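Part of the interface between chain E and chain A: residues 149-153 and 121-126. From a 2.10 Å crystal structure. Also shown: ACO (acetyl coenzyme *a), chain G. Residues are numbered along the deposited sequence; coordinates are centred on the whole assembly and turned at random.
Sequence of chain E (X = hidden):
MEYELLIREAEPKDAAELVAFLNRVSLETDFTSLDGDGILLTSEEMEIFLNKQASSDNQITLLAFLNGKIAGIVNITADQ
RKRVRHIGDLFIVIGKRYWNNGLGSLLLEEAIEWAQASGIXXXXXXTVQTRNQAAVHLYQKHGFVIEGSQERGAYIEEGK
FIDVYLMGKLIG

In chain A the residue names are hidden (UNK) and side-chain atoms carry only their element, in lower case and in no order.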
# COMPACT_ATOMS: atom_id res chain seq x y z
N SER E 149 -4.35 10.70 10.54
CA SER E 149 -5.62 10.95 9.86
C SER E 149 -5.28 11.57 8.51
O SER E 149 -4.38 12.40 8.41
CB SER E 149 -6.52 11.85 10.73
OG SER E 149 -6.17 13.21 10.63
N GLN E 150 -5.97 11.14 7.46
CA GLN E 150 -5.66 11.62 6.12
C GLN E 150 -6.92 12.12 5.39
O GLN E 150 -7.93 11.40 5.28
CB GLN E 150 -4.95 10.50 5.33
CG GLN E 150 -3.62 10.06 5.96
CD GLN E 150 -2.83 9.04 5.13
OE1 GLN E 150 -3.39 8.07 4.63
NE2 GLN E 150 -1.52 9.27 4.99
N GLU E 151 -6.84 13.36 4.90
CA GLU E 151 -7.90 13.96 4.08
C GLU E 151 -7.97 13.35 2.68
O GLU E 151 -6.97 13.13 2.05
CB GLU E 151 -7.70 15.47 3.93
CG GLU E 151 -8.57 16.32 4.82
CD GLU E 151 -8.45 17.81 4.47
OE1 GLU E 151 -9.34 18.34 3.74
OE2 GLU E 151 -7.46 18.44 4.88
N ARG E 152 -9.19 13.16 2.18
CA ARG E 152 -9.43 12.47 0.92
C ARG E 152 -8.78 11.09 0.91
O ARG E 152 -8.22 10.69 -0.09
CB ARG E 152 -8.93 13.30 -0.28
CG ARG E 152 -9.34 14.76 -0.26
CD ARG E 152 -9.01 15.42 -1.61
NE ARG E 152 -9.39 16.83 -1.64
CZ ARG E 152 -8.88 17.75 -2.47
NH1 ARG E 152 -7.93 17.43 -3.36
NH2 ARG E 152 -9.29 19.00 -2.39
N GLY E 153 -8.85 10.37 2.02
CA GLY E 153 -8.42 8.98 2.03
C GLY E 153 -9.41 8.04 1.34
O GLY E 153 -9.11 6.89 1.12
N UNK A 121 -6.01 12.41 -10.15
CA UNK A 121 -5.37 12.41 -8.85
C UNK A 121 -5.79 13.68 -8.14
O UNK A 121 -5.75 14.78 -8.72
c UNK A 121 -3.70 9.70 -8.75
c UNK A 121 -3.85 12.29 -8.96
c UNK A 121 -1.86 11.06 -9.81
c UNK A 121 -3.34 10.98 -9.58
N UNK A 122 -6.26 13.49 -6.90
CA UNK A 122 -6.59 14.57 -5.97
C UNK A 122 -5.81 14.47 -4.64
O UNK A 122 -6.04 15.23 -3.71
c UNK A 122 -8.09 14.55 -5.69
c UNK A 122 -10.15 17.58 -6.59
n UNK A 122 -10.23 18.68 -5.85
n UNK A 122 -8.95 17.13 -6.98
c UNK A 122 -8.98 14.64 -6.94
n UNK A 122 -11.26 16.95 -6.94
c UNK A 122 -8.75 15.92 -7.77
N UNK A 123 -4.89 13.53 -4.56
CA UNK A 123 -4.06 13.35 -3.37
C UNK A 123 -2.77 12.60 -3.74
O UNK A 123 -2.80 11.64 -4.54
n UNK A 123 -4.61 12.01 1.02
c UNK A 123 -4.83 12.60 -2.26
c UNK A 123 -4.61 11.17 -0.10
n UNK A 123 -2.83 11.10 2.26
n UNK A 123 -3.92 12.95 2.93
c UNK A 123 -3.75 12.02 2.04
c UNK A 123 -3.90 12.00 -1.18
N UNK A 124 -1.65 13.08 -3.20
CA UNK A 124 -0.38 12.36 -3.21
C UNK A 124 0.06 12.06 -1.77
O UNK A 124 -0.18 12.82 -0.84
c UNK A 124 0.73 13.13 -3.96
c UNK A 124 0.29 12.31 -6.32
c UNK A 124 0.46 13.53 -5.41
c UNK A 124 1.59 14.43 -5.93
N UNK A 125 0.69 10.91 -1.61
CA UNK A 125 1.06 10.43 -0.31
C UNK A 125 2.26 9.49 -0.38
O UNK A 125 2.55 8.89 -1.43
c UNK A 125 -1.63 7.65 0.37
c UNK A 125 -0.12 9.70 0.33
n UNK A 125 -1.71 6.33 0.20
o UNK A 125 -2.43 8.28 1.05
c UNK A 125 -0.47 8.35 -0.33
N UNK A 126 2.95 9.40 0.76
CA UNK A 126 4.02 8.44 0.98
C UNK A 126 4.22 8.28 2.47
O UNK A 126 3.59 8.98 3.25
c UNK A 126 5.39 11.48 0.42
c UNK A 126 6.00 10.18 0.91
c UNK A 126 5.33 8.90 0.37
c UNK A 126 7.40 10.08 0.43
N1A ACO G . 18.47 17.35 6.87
C2A ACO G . 17.68 18.30 6.33
N3A ACO G . 17.80 18.70 5.04
C4A ACO G . 18.72 18.15 4.23
C5A ACO G . 19.60 17.10 4.73
C6A ACO G . 19.41 16.71 6.14
N6A ACO G . 20.19 15.75 6.67
N7A ACO G . 20.40 16.75 3.73
C8A ACO G . 20.05 17.52 2.66
N9A ACO G . 19.05 18.36 2.97
C1B ACO G . 18.31 19.37 2.15
C2B ACO G . 19.07 20.23 1.16
O2B ACO G . 19.61 21.40 1.77
C3B ACO G . 17.96 20.59 0.20
O3B ACO G . 17.06 21.55 0.71
P3B ACO G . 16.99 23.07 0.22
O7A ACO G . 18.28 23.51 0.91
O8A ACO G . 15.72 23.67 0.77
O9A ACO G . 16.99 23.05 -1.28
C4B ACO G . 17.13 19.32 0.15
O4B ACO G . 17.30 18.69 1.41
C5B ACO G . 17.58 18.44 -1.01
O5B ACO G . 16.86 18.91 -2.16
P1A ACO G . 17.31 18.39 -3.61
O1A ACO G . 18.80 18.54 -3.78
O2A ACO G . 16.33 19.03 -4.58
O3A ACO G . 17.07 16.80 -3.42
P2A ACO G . 18.08 15.56 -3.78
O4A ACO G . 19.25 15.37 -2.81
O5A ACO G . 18.33 15.69 -5.26
O6A ACO G . 16.99 14.38 -3.49
CBP ACO G . 16.38 12.59 -1.94
CCP ACO G . 16.58 14.07 -2.16
CDP ACO G . 15.83 12.39 -0.52
CEP ACO G . 15.42 12.07 -3.02
CAP ACO G . 17.73 11.87 -2.07
OAP ACO G . 18.64 12.25 -1.00
C9P ACO G . 17.56 10.36 -2.10
O9P ACO G . 17.30 9.80 -3.15
N8P ACO G . 17.73 9.70 -0.96
C7P ACO G . 17.65 8.24 -0.82
C6P ACO G . 16.28 7.65 -1.17
C5P ACO G . 15.19 8.32 -0.38
O5P ACO G . 15.29 8.39 0.83
N4P ACO G . 14.16 8.80 -1.06
C3P ACO G . 13.02 9.46 -0.43
C2P ACO G . 12.09 8.50 0.30
S1P ACO G . 11.36 7.39 -0.86
C ACO G . 9.88 7.88 -1.32
O ACO G . 9.92 8.91 -1.96
CH3 ACO G . 8.66 7.06 -0.94
O HOH W 1 -4.90 7.82 2.43
O HOH W 2 0.87 8.44 3.60

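Position 121 carries four side-chain carbons, forked at the second, and they touch nothing on the chain E stretch. A fork one carbon beyond CB is leucine: Leu A121, buried and with no part in this contact.

At position 122 three carbons lead to a nitrogen and then to a carbon holding two more nitrogens, the signature of a guanidinium, so this is Arg A122. Its backbone does the bonding here: Arg E152 NH1 donates to Arg A122 O at 2.9 Å. The side chain, folded through three successive m rotamers, brings its NH2 within 3.6 Å of Arg E152 NH2, over one face of the Arg E152 guanidinium. Two like charges thus lie close together, an arrangement that charge pairing alone would not predict.

Position 123 shows the same three carbons, nitrogen and terminal carbon with two nitrogens, and its CA-to-CB bond points toward the chain E stretch, where the end of the side chain meets backbone oxygen. It is Arg A123. Its NE donates to Glu E151 O at 2.8 Å, and its NH2 adds a weak bond to that oxygen at 3.2 Å. Gln E150 CB lies over one face of the guanidinium.

Position 124 again has four carbons forked at the second, out of reach of the chain E stretch: Leu A124, buried.

At position 125 three carbons end with one oxygen and one nitrogen on the third, a primary amide on a two-methylene arm, hence Gln A125. Its OE1 accepts from Arg A123 NH1 at 3.1 Å, a bond within chain A that can help fix the arginine. Its OE1 also sits 3.7 Å from Gln E150 OE1. Two carbonyl oxygens cannot bond each other directly; water 1 resolves this by donating to both, at 2.9 Å from Gln A125 OE1 and 2.7 Å from Gln E150 OE1.

At position 126 four carbons fork at the second, and the CA-to-CB bond points away from the chain E stretch. This is Leu A126, whose CD1 lies 3.5 Å from CH3 of the acetyl coenzyme A. Its backbone still takes part: water 2 donates to Leu A126 O at 2.8 Å and accepts from Gln E150 NE2 at 2.9 Å.

The contact works by arginines reading backbone carbonyls. A type II turn from Gln E150 to Gly E153 leaves Glu E151 O available to Arg A123, while Arg E152 returns the gesture to Arg A122 O. Waters join the glutamine side of the patch, and the leucines at 121 and 124 leave the exchange to their polar neighbours.

Chain A, residues 121-126: LRRLQL
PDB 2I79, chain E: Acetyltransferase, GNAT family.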